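Local coordinates for uncharacterized protein (Clostridium sporogenes, PDB 4Q0Y) that is of unknown function but adopts a hot dog, thioesterase-like fold, seen as a two-chain assembly with bound cadmium ions, at residues B[28-33]-B[124-129]; B[37-42]-B[70-75]; B[91-96]-B[102-107]; B[43-46]-B[51-54]. One frame throughout, in Å; residues are numbered along the deposited sequence.

Contact 1. Residues B[28-33]-B[124-129]; sequences GVIYDE and KEIFLN. With CD (cadmium ion), chain L.
Ile30 makes a small, buried and largely apolar contact with Ile126 and Phe127, without hydrogen bonds, joining strand 26-30, outermost within this chain, to the C-terminal end of helix 117-126. A single methyl does the work. Ile30 CD1 lies 3.6 Å from Phe127 CE1, approaching the ring obliquely, and the two side chains cross at about a right angle. The same methyl comes within 3.6 Å of the backbone oxygen Ile126 O and packs more loosely on Ile126 CG2, at 4.1 Å. It reaches this far because CG1 of Ile30 stands anti to the carbonyl carbon (chi1 -61°) and the branch then runs on extended. Ile126 CG2 also lies over one face of the Phe127 ring, offset toward the rim. Phe127 goes on to Ile72 and Ile93 of the sheet. Just past the strand, Asp32 N-caps helix 33-44, its OD2 accepting from Lys35 N. Glu33 binds a cadmium ion through both carboxylate oxygens, with OE1 2.2 Å and OE2 2.5 Å from the metal; three waters are its other ligands. The contact thus ties an outer strand to the end of the C-terminal helix, beside the apolar layer between helices and sheet of a hot dog-like fold.

Contact 2. Residues B[37-42]-B[70-75]; sequences SKFKVI and YHIQPN
Lys38 NZ is gripped by two carboxylates, those of Glu34 and Glu125, while the next residue of the same helix, Phe39, turns its ring into the sheet to meet Ile72 and Pro74. The contact is narrow and apolar. Phe39 CZ lies 3.6 Å from Ile72 CD1; the two side chains come from opposite directions, helix and strand each sending one inward, and the methyl reaches the ring obliquely. Pro74 sits differently, its CG near the plane of the ring and 4.2 Å from Phe39 CE2, so that it borders the edge. With CG anti to the backbone N (chi1 -163°), Phe39 sends its ring toward the strand. The CG1 branch of Ile72 lies between its own backbone N and carbonyl carbon (chi1 63°), which brings CD1 to the CZ end of the ring. Leu8 and Ile11 of strand 4-15 pack on the same ring.

Gln73 and Asn75, which alternate with these residues along the strand, face the other side of the sheet. Gln73 NE2 donates to Asn75 OD1 at 2.9 Å, in the carbonyl plane and on a lone pair, and Asn75 ND2 bonds to Ser10 OG and Asp12 OD2, which fixes which way round the amide sits. Elsewhere on the helix, Lys40 NZ and Ser37 OG bond to Glu4 and Thr48 of the second subunit. A helix packed on an antiparallel sheet is the hallmark of the hot dog fold; here Phe39 fills the interface.

Contact 3. Residues B[91-96]-B[102-107]; sequences LYILVG and SYIIFS
Tyr92 and Ile105 form a hydrogen-bonded pair of the antiparallel hairpin 83-95/102-106, exchanging two nearly straight backbone bonds; Tyr92 N to Ile105 O measures 2.9 Å. Leu94 and Tyr103 repeat the pattern, with Tyr103 N to Leu94 O at 2.8 Å. The face bearing Leu91, Ile93, Ile104 and Phe106 is mostly apolar, with Ser102 at one end. Leu91 CD2 sits over the Phe106 ring in a CH-pi contact, 3.6 Å from the centroid, and Ile93 CD1 lies 3.8 Å from Ile104 CG1, the two isoleucines side by side. On the other face the Tyr92 ring leans across the neighbouring strand, its CD2 touching Ile105 CG2, and carries its OH to Ser107 OG at 2.8 Å. At the far end Ser102 OG accepts a bent bond from Gly96 N (3.1 Å) and also bonds Thr120 OG1 of helix 117-126. Further out, Phe39 and Met43 cover the Leu91 side, Phe89 meets Phe106 edge-to-face, and His71 stacks on Tyr92. Backbone bonds thus join the strands, one face lies apolar under the two helices, the second mixes tyrosines with aliphatic side chains, and serine hydroxyls at the ends take up the Gly96 N-H and the Tyr92 OH.

Contact 4. Residues B[43-46]-B[51-54]; sequences MNSL and GIKK
The first torsion of Ile52 (chi1 -56°) aims its two branches at different residues, Ser45 and Leu46: CG1 is anti to the carbonyl carbon and CG2 anti to the backbone N. The CG1 branch runs on extended and brings CD1 to Ser45, 3.6 Å from OG. The CG2 branch turns to Leu46, lying 3.4 Å from its backbone oxygen O and 4.1 Å from its CD2, where the two side chains come together at a slant. Ser45 OG, for its part, is held between its own backbone N and carbonyl carbon (chi1 72°). That rotation points it back along the helix, where it hydrogen-bonds Val41 O and Ile42 O, so its meeting with the Ile52 methyl is van der Waals contact at the side of a hydroxyl already engaged at the helix end.

No direct hydrogen bond crosses here. Instead water 4 lies 2.7 Å from Leu46 O and 2.8 Å from Ile52 O, two acceptors that need a donor between them, though other acceptors nearby may compete for its protons. Around this, Leu46 packs on Phe106 and Tyr113, and Ile52 on Tyr113 and Leu115. Backbone bonds from Gly51 to Asp116 and from Lys53 to Val114 join this segment to strand 112-115 and its end; strand 52-55 is outermost within the chain. Met43, a selenomethionine, points away from the strand and packs on Phe89, Leu91 and Phe106. The chemistry implies a junction held by apolar fit and an intervening water rather than by paired strands.

All four contacts are largely buried, but their chemistry differs with their place. Contacts 2 and 3 lie near the centre of the chain, their own centres about 5 and 6 Å from it, whereas contacts 1 and 4 lie farther out, about 11 Å each, on opposite sides and about 20 Å apart between centres. Contacts 1 and 2 are narrow and apolar; contact 4 adds a water and a serine; contact 3 is a broad hairpin held by backbone hydrogen bonds. Helix 33-44 serves both contacts 2 and 4, and strands 68-80 and 83-95, neighbours in the sheet, carry contacts 2 and 3. Each outer contact involves one of the chain's two outermost strands.

Contact 1. Residues B[28-33]-B[124-129]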
loop_
_atom_site.group_PDB
_atom_site.type_symbol
_atom_site.label_atom_id
_atom_site.label_comp_id
_atom_site.label_asym_id
_atom_site.label_seq_id
_atom_site.Cartn_x
_atom_site.Cartn_y
_atom_site.Cartn_z
ATOM N N GLY B 28 -13.494 20.100 -1.957
ATOM C CA GLY B 28 -12.440 20.149 -0.957
ATOM C C GLY B 28 -11.183 19.452 -1.410
ATOM O O GLY B 28 -11.030 19.133 -2.601
ATOM N N VAL B 29 -10.298 19.202 -0.454
ATOM C CA VAL B 29 -9.021 18.565 -0.730
ATOM C C VAL B 29 -8.674 17.651 0.428
ATOM O O VAL B 29 -8.948 17.991 1.588
ATOM C CB VAL B 29 -7.921 19.584 -1.025
ATOM C CG1 VAL B 29 -7.866 20.635 0.070
ATOM C CG2 VAL B 29 -6.583 18.890 -1.277
ATOM N N ILE B 30 -8.130 16.479 0.090
ATOM C CA ILE B 30 -7.654 15.483 1.052
ATOM C C ILE B 30 -6.137 15.624 1.132
ATOM O O ILE B 30 -5.446 15.483 0.129
ATOM C CB ILE B 30 -8.061 14.041 0.649
ATOM C CG1 ILE B 30 -9.598 13.915 0.590
ATOM C CG2 ILE B 30 -7.483 13.019 1.636
ATOM C CD1 ILE B 30 -10.094 12.656 -0.062
ATOM N N TYR B 31 -5.637 15.904 2.333
ATOM C CA TYR B 31 -4.193 16.041 2.625
ATOM C C TYR B 31 -3.650 15.020 3.603
ATOM O O TYR B 31 -2.423 14.905 3.765
ATOM C CB TYR B 31 -3.937 17.419 3.263
ATOM C CG TYR B 31 -4.175 18.569 2.327
ATOM C CD1 TYR B 31 -3.515 18.634 1.102
ATOM C CD2 TYR B 31 -5.042 19.605 2.669
ATOM C CE1 TYR B 31 -3.710 19.694 0.225
ATOM C CE2 TYR B 31 -5.232 20.675 1.812
ATOM C CZ TYR B 31 -4.572 20.708 0.591
ATOM O OH TYR B 31 -4.793 21.730 -0.288
ATOM N N ASP B 32 -4.540 14.273 4.273
ATOM C CA ASP B 32 -4.144 13.372 5.356
ATOM C C ASP B 32 -3.215 12.259 4.860
ATOM O O ASP B 32 -3.570 11.518 3.930
ATOM C CB ASP B 32 -5.400 12.723 5.950
ATOM C CG ASP B 32 -5.085 11.821 7.127
ATOM O OD1 ASP B 32 -4.810 12.340 8.202
ATOM O OD2 ASP B 32 -5.068 10.591 6.937
ATOM N N GLU B 33 -2.032 12.157 5.476
ATOM C CA GLU B 33 -1.020 11.169 5.053
ATOM C C GLU B 33 -1.535 9.720 4.967
ATOM O O GLU B 33 -1.290 9.020 3.959
ATOM C CB GLU B 33 0.198 11.244 5.977
ATOM C CG GLU B 33 1.411 10.448 5.543
ATOM C CD GLU B 33 2.008 10.899 4.222
ATOM O OE1 GLU B 33 1.693 12.021 3.730
ATOM O OE2 GLU B 33 2.842 10.140 3.654
ATOM N N LYS B 124 -14.227 4.168 1.598
ATOM C CA LYS B 124 -15.095 4.838 2.585
ATOM C C LYS B 124 -14.309 5.569 3.676
ATOM O O LYS B 124 -14.691 6.669 4.059
ATOM C CB LYS B 124 -16.132 3.879 3.174
ATOM C CG LYS B 124 -17.189 3.502 2.135
ATOM C CD LYS B 124 -18.062 2.314 2.498
ATOM C CE LYS B 124 -18.885 2.543 3.745
ATOM N NZ LYS B 124 -19.799 1.381 3.971
ATOM N N GLU B 125 -13.187 4.990 4.119
ATOM C CA GLU B 125 -12.295 5.659 5.074
ATOM C C GLU B 125 -11.648 6.912 4.463
ATOM O O GLU B 125 -11.583 7.969 5.117
ATOM C CB GLU B 125 -11.205 4.722 5.617
ATOM C CG GLU B 125 -11.765 3.606 6.480
ATOM C CD GLU B 125 -10.803 2.460 6.742
ATOM O OE1 GLU B 125 -9.626 2.506 6.323
ATOM O OE2 GLU B 125 -11.275 1.474 7.345
ATOM N N ILE B 126 -11.169 6.779 3.233
ATOM C CA ILE B 126 -10.481 7.875 2.530
ATOM C C ILE B 126 -11.412 9.075 2.268
ATOM O O ILE B 126 -10.999 10.247 2.478
ATOM C CB ILE B 126 -9.881 7.418 1.184
ATOM C CG1 ILE B 126 -8.778 6.393 1.435
ATOM C CG2 ILE B 126 -9.348 8.598 0.361
ATOM C CD1 ILE B 126 -8.479 5.525 0.231
ATOM N N PHE B 127 -12.636 8.782 1.845
ATOM C CA PHE B 127 -13.596 9.812 1.447
ATOM C C PHE B 127 -14.614 10.196 2.537
ATOM O O PHE B 127 -15.555 10.943 2.255
ATOM C CB PHE B 127 -14.240 9.441 0.111
ATOM C CG PHE B 127 -13.259 9.480 -1.022
ATOM C CD1 PHE B 127 -12.820 10.716 -1.518
ATOM C CD2 PHE B 127 -12.669 8.312 -1.503
ATOM C CE1 PHE B 127 -11.861 10.771 -2.499
ATOM C CE2 PHE B 127 -11.701 8.357 -2.482
ATOM C CZ PHE B 127 -11.299 9.594 -2.992
ATOM N N LEU B 128 -14.394 9.762 3.779
ATOM C CA LEU B 128 -15.233 10.177 4.917
ATOM C C LEU B 128 -15.010 11.674 5.192
ATOM O O LEU B 128 -13.858 12.090 5.276
ATOM C CB LEU B 128 -14.854 9.387 6.185
ATOM C CG LEU B 128 -15.538 9.690 7.528
ATOM C CD1 LEU B 128 -17.027 9.417 7.436
ATOM C CD2 LEU B 128 -14.907 8.858 8.629
ATOM N N ASN B 129 -16.094 12.445 5.315
ATOM C CA ASN B 129 -16.028 13.865 5.718
ATOM C C ASN B 129 -15.030 14.723 4.917
ATOM O O ASN B 129 -14.156 15.401 5.499
ATOM C CB ASN B 129 -15.719 13.987 7.225
ATOM C CG ASN B 129 -16.787 13.371 8.104
ATOM O OD1 ASN B 129 -17.977 13.446 7.807
ATOM N ND2 ASN B 129 -16.360 12.779 9.211
HETATM CD CD CD L . 3.231 12.010 2.113
HETATM O O HOH W 1 4.411 10.597 0.822
HETATM O O HOH W 2 4.985 12.727 3.672
HETATM O O HOH W 3 1.505 10.899 1.032
#

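Contact 2. Residues B[37-42]-B[70-75]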
loop_
_atom_site.group_PDB
_atom_site.type_symbol
_atom_site.label_atom_id
_atom_site.label_comp_id
_atom_site.label_asym_id
_atom_site.label_seq_id
_atom_site.Cartn_x
_atom_site.Cartn_y
_atom_site.Cartn_z
ATOM N N SER B 37 -1.902 7.540 1.562
ATOM C CA SER B 37 -1.180 6.249 1.502
ATOM C C SER B 37 -2.119 5.100 1.103
ATOM O O SER B 37 -1.793 4.321 0.214
ATOM C CB SER B 37 -0.509 5.943 2.850
ATOM O OG SER B 37 -0.017 4.602 2.972
ATOM N N LYS B 38 -3.308 5.051 1.717
ATOM C CA LYS B 38 -4.296 4.033 1.354
ATOM C C LYS B 38 -4.769 4.148 -0.109
ATOM O O LYS B 38 -4.877 3.121 -0.826
ATOM C CB LYS B 38 -5.482 4.061 2.299
ATOM C CG LYS B 38 -5.176 3.580 3.699
ATOM C CD LYS B 38 -6.311 3.946 4.636
ATOM C CE LYS B 38 -6.092 3.508 6.047
ATOM N NZ LYS B 38 -7.234 3.884 6.938
ATOM N N PHE B 39 -4.971 5.369 -0.591
ATOM C CA PHE B 39 -5.374 5.564 -2.009
ATOM C C PHE B 39 -4.247 5.192 -2.978
ATOM O O PHE B 39 -4.500 4.586 -4.022
ATOM C CB PHE B 39 -5.850 6.974 -2.279
ATOM C CG PHE B 39 -6.638 7.096 -3.560
ATOM C CD1 PHE B 39 -7.886 6.498 -3.658
ATOM C CD2 PHE B 39 -6.102 7.716 -4.674
ATOM C CE1 PHE B 39 -8.605 6.564 -4.850
ATOM C CE2 PHE B 39 -6.814 7.809 -5.865
ATOM C CZ PHE B 39 -8.066 7.227 -5.952
ATOM N N LYS B 40 -3.007 5.504 -2.613
ATOM C CA LYS B 40 -1.831 5.104 -3.419
ATOM C C LYS B 40 -1.820 3.599 -3.651
ATOM O O LYS B 40 -1.592 3.138 -4.770
ATOM C CB LYS B 40 -0.516 5.527 -2.753
ATOM C CG LYS B 40 0.725 5.208 -3.590
ATOM C CD LYS B 40 2.020 5.512 -2.834
ATOM C CE LYS B 40 2.783 4.272 -2.439
ATOM N NZ LYS B 40 4.113 4.598 -1.857
ATOM N N VAL B 41 -2.006 2.844 -2.572
ATOM C CA VAL B 41 -1.948 1.391 -2.619
ATOM C C VAL B 41 -3.001 0.847 -3.603
ATOM O O VAL B 41 -2.684 0.004 -4.442
ATOM C CB VAL B 41 -2.092 0.774 -1.216
ATOM C CG1 VAL B 41 -2.347 -0.726 -1.274
ATOM C CG2 VAL B 41 -0.821 1.066 -0.402
ATOM N N ILE B 42 -4.226 1.377 -3.526
ATOM C CA ILE B 42 -5.289 1.005 -4.485
ATOM C C ILE B 42 -4.869 1.323 -5.924
ATOM O O ILE B 42 -4.943 0.437 -6.792
ATOM C CB ILE B 42 -6.631 1.695 -4.153
ATOM C CG1 ILE B 42 -7.184 1.080 -2.871
ATOM C CG2 ILE B 42 -7.617 1.583 -5.333
ATOM C CD1 ILE B 42 -8.326 1.857 -2.259
ATOM N N TYR B 70 -17.697 11.299 -6.447
ATOM C CA TYR B 70 -16.856 12.480 -6.656
ATOM C C TYR B 70 -16.065 12.384 -7.942
ATOM O O TYR B 70 -15.853 11.296 -8.492
ATOM C CB TYR B 70 -15.874 12.621 -5.510
ATOM C CG TYR B 70 -16.469 12.915 -4.158
ATOM C CD1 TYR B 70 -17.185 14.096 -3.927
ATOM C CD2 TYR B 70 -16.248 12.049 -3.068
ATOM C CE1 TYR B 70 -17.717 14.380 -2.688
ATOM C CE2 TYR B 70 -16.765 12.335 -1.801
ATOM C CZ TYR B 70 -17.515 13.485 -1.620
ATOM O OH TYR B 70 -18.047 13.801 -0.392
ATOM N N HIS B 71 -15.665 13.554 -8.453
ATOM C CA HIS B 71 -14.590 13.645 -9.425
ATOM C C HIS B 71 -13.389 14.023 -8.604
ATOM O O HIS B 71 -13.477 14.926 -7.787
ATOM C CB HIS B 71 -14.893 14.695 -10.479
ATOM C CG HIS B 71 -15.929 14.259 -11.465
ATOM N ND1 HIS B 71 -16.126 14.904 -12.666
ATOM C CD2 HIS B 71 -16.824 13.247 -11.436
ATOM C CE1 HIS B 71 -17.100 14.320 -13.330
ATOM N NE2 HIS B 71 -17.531 13.302 -12.619
ATOM N N ILE B 72 -12.281 13.308 -8.813
ATOM C CA ILE B 72 -11.085 13.491 -8.024
ATOM C C ILE B 72 -9.839 13.606 -8.884
ATOM O O ILE B 72 -9.723 12.999 -9.960
ATOM C CB ILE B 72 -10.896 12.369 -6.961
ATOM C CG1 ILE B 72 -10.712 10.984 -7.627
ATOM C CG2 ILE B 72 -12.078 12.349 -6.009
ATOM C CD1 ILE B 72 -10.338 9.884 -6.649
ATOM N N GLN B 73 -8.900 14.408 -8.369
ATOM C CA GLN B 73 -7.607 14.655 -8.994
ATOM C C GLN B 73 -6.539 14.334 -7.961
ATOM O O GLN B 73 -6.171 15.215 -7.165
ATOM C CB GLN B 73 -7.499 16.095 -9.484
ATOM C CG GLN B 73 -6.161 16.417 -10.165
ATOM C CD GLN B 73 -6.032 17.888 -10.513
ATOM O OE1 GLN B 73 -6.987 18.527 -10.987
ATOM N NE2 GLN B 73 -4.862 18.444 -10.256
ATOM N N PRO B 74 -6.040 13.084 -7.958
ATOM C CA PRO B 74 -4.875 12.776 -7.135
ATOM C C PRO B 74 -3.637 13.408 -7.750
ATOM O O PRO B 74 -3.397 13.252 -8.963
ATOM C CB PRO B 74 -4.785 11.239 -7.176
ATOM C CG PRO B 74 -5.500 10.846 -8.404
ATOM C CD PRO B 74 -6.605 11.860 -8.575
ATOM N N ASN B 75 -2.902 14.148 -6.927
ATOM C CA ASN B 75 -1.677 14.809 -7.302
ATOM C C ASN B 75 -0.542 13.978 -6.746
ATOM O O ASN B 75 -0.524 13.662 -5.555
ATOM C CB ASN B 75 -1.664 16.226 -6.740
ATOM C CG ASN B 75 -2.773 17.054 -7.323
ATOM O OD1 ASN B 75 -2.836 17.235 -8.536
ATOM N ND2 ASN B 75 -3.700 17.479 -6.489
#

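Contact 3. Residues B[91-96]-B[102-107]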
loop_
_atom_site.group_PDB
_atom_site.type_symbol
_atom_site.label_atom_id
_atom_site.label_comp_id
_atom_site.label_asym_id
_atom_site.label_seq_id
_atom_site.Cartn_x
_atom_site.Cartn_y
_atom_site.Cartn_z
ATOM N N LEU B 91 -10.102 11.388 -12.337
ATOM C CA LEU B 91 -10.915 10.197 -12.126
ATOM C C LEU B 91 -12.331 10.560 -11.741
ATOM O O LEU B 91 -12.568 11.564 -11.084
ATOM C CB LEU B 91 -10.315 9.337 -11.028
ATOM C CG LEU B 91 -8.820 9.010 -11.101
ATOM C CD1 LEU B 91 -8.404 8.300 -9.824
ATOM C CD2 LEU B 91 -8.534 8.156 -12.318
ATOM N N TYR B 92 -13.270 9.691 -12.121
ATOM C CA TYR B 92 -14.625 9.671 -11.528
ATOM C C TYR B 92 -14.627 8.496 -10.569
ATOM O O TYR B 92 -14.197 7.398 -10.938
ATOM C CB TYR B 92 -15.737 9.502 -12.583
ATOM C CG TYR B 92 -15.553 10.302 -13.878
ATOM C CD1 TYR B 92 -15.046 11.623 -13.874
ATOM C CD2 TYR B 92 -15.955 9.766 -15.096
ATOM C CE1 TYR B 92 -14.886 12.343 -15.051
ATOM C CE2 TYR B 92 -15.802 10.481 -16.284
ATOM C CZ TYR B 92 -15.262 11.765 -16.255
ATOM O OH TYR B 92 -15.124 12.484 -17.413
ATOM N N ILE B 93 -15.126 8.705 -9.350
ATOM C CA ILE B 93 -15.158 7.623 -8.363
ATOM C C ILE B 93 -16.562 7.470 -7.803
ATOM O O ILE B 93 -17.207 8.470 -7.500
ATOM C CB ILE B 93 -14.061 7.799 -7.280
ATOM C CG1 ILE B 93 -13.886 6.518 -6.484
ATOM C CG2 ILE B 93 -14.350 8.981 -6.359
ATOM C CD1 ILE B 93 -12.518 6.389 -5.850
ATOM N N LEU B 94 -17.029 6.211 -7.756
ATOM C CA LEU B 94 -18.349 5.850 -7.242
ATOM C C LEU B 94 -18.103 4.819 -6.157
ATOM O O LEU B 94 -17.645 3.714 -6.450
ATOM C CB LEU B 94 -19.187 5.273 -8.369
ATOM C CG LEU B 94 -19.452 6.191 -9.551
ATOM C CD1 LEU B 94 -20.069 5.385 -10.695
ATOM C CD2 LEU B 94 -20.339 7.353 -9.143
ATOM N N VAL B 95 -18.358 5.190 -4.904
ATOM C CA VAL B 95 -17.958 4.388 -3.740
ATOM C C VAL B 95 -19.175 3.810 -3.026
ATOM O O VAL B 95 -20.000 4.573 -2.508
ATOM C CB VAL B 95 -17.129 5.203 -2.714
ATOM C CG1 VAL B 95 -16.696 4.347 -1.517
ATOM C CG2 VAL B 95 -15.915 5.839 -3.370
ATOM N N GLY B 96 -19.251 2.480 -2.953
ATOM C CA GLY B 96 -20.219 1.808 -2.120
ATOM C C GLY B 96 -21.640 1.770 -2.622
ATOM O O GLY B 96 -22.502 2.524 -2.145
ATOM N N SER B 102 -17.358 -0.675 -5.622
ATOM C CA SER B 102 -16.992 0.663 -6.033
ATOM C C SER B 102 -16.433 0.655 -7.432
ATOM O O SER B 102 -16.014 -0.397 -7.912
ATOM C CB SER B 102 -15.961 1.275 -5.070
ATOM O OG SER B 102 -16.486 1.347 -3.759
ATOM N N TYR B 103 -16.410 1.828 -8.061
ATOM C CA TYR B 103 -15.901 2.006 -9.422
ATOM C C TYR B 103 -14.959 3.198 -9.508
ATOM O O TYR B 103 -15.218 4.237 -8.917
ATOM C CB TYR B 103 -17.028 2.222 -10.403
ATOM C CG TYR B 103 -17.987 1.054 -10.456
ATOM C CD1 TYR B 103 -19.026 0.936 -9.529
ATOM C CD2 TYR B 103 -17.835 0.056 -11.388
ATOM C CE1 TYR B 103 -19.898 -0.157 -9.556
ATOM C CE2 TYR B 103 -18.707 -1.038 -11.439
ATOM C CZ TYR B 103 -19.732 -1.133 -10.523
ATOM O OH TYR B 103 -20.570 -2.229 -10.566
ATOM N N ILE B 104 -13.887 3.028 -10.290
ATOM C CA ILE B 104 -12.978 4.113 -10.659
ATOM C C ILE B 104 -12.963 4.187 -12.192
ATOM O O ILE B 104 -12.725 3.170 -12.842
ATOM C CB ILE B 104 -11.554 3.873 -10.122
ATOM C CG1 ILE B 104 -11.582 3.938 -8.582
ATOM C CG2 ILE B 104 -10.563 4.888 -10.720
ATOM C CD1 ILE B 104 -10.318 3.452 -7.908
ATOM N N ILE B 105 -13.251 5.368 -12.747
ATOM C CA ILE B 105 -13.261 5.593 -14.190
ATOM C C ILE B 105 -12.215 6.663 -14.495
ATOM O O ILE B 105 -12.175 7.686 -13.834
ATOM C CB ILE B 105 -14.654 6.077 -14.665
ATOM C CG1 ILE B 105 -15.753 5.052 -14.323
ATOM C CG2 ILE B 105 -14.654 6.401 -16.164
ATOM C CD1 ILE B 105 -17.156 5.624 -14.423
ATOM N N PHE B 106 -11.406 6.440 -15.517
ATOM C CA PHE B 106 -10.385 7.428 -15.906
ATOM C C PHE B 106 -11.059 8.401 -16.869
ATOM O O PHE B 106 -11.480 8.002 -17.946
ATOM C CB PHE B 106 -9.172 6.735 -16.520
ATOM C CG PHE B 106 -8.282 6.072 -15.504
ATOM C CD1 PHE B 106 -8.664 4.892 -14.891
ATOM C CD2 PHE B 106 -7.086 6.652 -15.121
ATOM C CE1 PHE B 106 -7.875 4.301 -13.924
ATOM C CE2 PHE B 106 -6.280 6.063 -14.151
ATOM C CZ PHE B 106 -6.664 4.875 -13.564
ATOM N N SER B 107 -11.179 9.664 -16.453
ATOM C CA SER B 107 -11.851 10.735 -17.202
ATOM C C SER B 107 -11.247 10.887 -18.592
ATOM O O SER B 107 -10.016 10.852 -18.746
ATOM C CB SER B 107 -11.727 12.088 -16.476
ATOM O OG SER B 107 -12.366 13.120 -17.224
#

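Contact 4. Residues B[43-46]-B[51-54]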
loop_
_atom_site.group_PDB
_atom_site.type_symbol
_atom_site.label_atom_id
_atom_site.label_comp_id
_atom_site.label_asym_id
_atom_site.label_seq_id
_atom_site.Cartn_x
_atom_site.Cartn_y
_atom_site.Cartn_z
HETATM N N MSE B 43 -4.391 2.549 -6.158
HETATM C CA MSE B 43 -4.009 2.996 -7.507
HETATM C C MSE B 43 -2.883 2.160 -8.090
HETATM O O MSE B 43 -2.895 1.869 -9.293
HETATM C CB MSE B 43 -3.669 4.482 -7.573
HETATM C CG MSE B 43 -4.869 5.391 -7.275
HETATM SE SE MSE B 43 -6.349 5.168 -8.563
HETATM C CE MSE B 43 -5.338 5.738 -10.154
ATOM N N ASN B 44 -1.919 1.750 -7.262
ATOM C CA ASN B 44 -0.829 0.865 -7.719
ATOM C C ASN B 44 -1.208 -0.622 -7.863
ATOM O O ASN B 44 -0.393 -1.407 -8.351
ATOM C CB ASN B 44 0.390 0.963 -6.799
ATOM C CG ASN B 44 1.219 2.206 -7.047
ATOM O OD1 ASN B 44 1.220 2.765 -8.150
ATOM N ND2 ASN B 44 1.999 2.580 -6.068
ATOM N N SER B 45 -2.400 -1.003 -7.412
ATOM C CA SER B 45 -2.824 -2.389 -7.444
ATOM C C SER B 45 -4.020 -2.649 -8.371
ATOM O O SER B 45 -4.532 -3.783 -8.389
ATOM C CB SER B 45 -3.074 -2.851 -6.012
ATOM O OG SER B 45 -4.224 -2.276 -5.498
ATOM N N LEU B 46 -4.363 -1.686 -9.234
ATOM C CA LEU B 46 -5.526 -1.832 -10.130
ATOM C C LEU B 46 -5.452 -3.045 -11.046
ATOM O O LEU B 46 -6.468 -3.688 -11.264
ATOM C CB LEU B 46 -5.740 -0.582 -10.995
ATOM C CG LEU B 46 -5.997 0.726 -10.259
ATOM C CD1 LEU B 46 -5.988 1.883 -11.256
ATOM C CD2 LEU B 46 -7.289 0.660 -9.482
ATOM N N GLY B 51 -8.972 -8.369 -5.777
ATOM C CA GLY B 51 -10.160 -7.561 -5.423
ATOM C C GLY B 51 -10.492 -6.402 -6.351
ATOM O O GLY B 51 -11.321 -5.558 -5.998
ATOM N N ILE B 52 -9.768 -6.273 -7.471
ATOM C CA ILE B 52 -9.979 -5.180 -8.433
ATOM C C ILE B 52 -10.015 -5.850 -9.819
ATOM O O ILE B 52 -9.258 -6.797 -10.083
ATOM C CB ILE B 52 -8.897 -4.041 -8.340
ATOM C CG1 ILE B 52 -8.797 -3.454 -6.915
ATOM C CG2 ILE B 52 -9.186 -2.928 -9.346
ATOM C CD1 ILE B 52 -7.646 -2.494 -6.678
ATOM N N LYS B 53 -10.937 -5.400 -10.662
ATOM C CA LYS B 53 -11.088 -5.971 -12.020
ATOM C C LYS B 53 -11.305 -4.859 -13.023
ATOM O O LYS B 53 -12.159 -3.995 -12.798
ATOM C CB LYS B 53 -12.251 -6.951 -12.088
ATOM C CG LYS B 53 -12.290 -7.789 -13.371
ATOM C CD LYS B 53 -13.564 -8.601 -13.563
ATOM C CE LYS B 53 -13.671 -9.236 -14.953
ATOM N NZ LYS B 53 -12.548 -10.063 -15.456
ATOM N N LYS B 54 -10.547 -4.897 -14.129
ATOM C CA LYS B 54 -10.807 -4.006 -15.277
ATOM C C LYS B 54 -12.131 -4.393 -15.933
ATOM O O LYS B 54 -12.382 -5.565 -16.210
ATOM C CB LYS B 54 -9.674 -4.077 -16.308
ATOM C CG LYS B 54 -9.732 -2.992 -17.388
ATOM C CD LYS B 54 -8.658 -3.195 -18.464
ATOM C CE LYS B 54 -7.266 -2.834 -17.949
ATOM N NZ LYS B 54 -6.201 -3.096 -18.960
HETATM O O HOH W 4 -6.668 -6.361 -11.170
#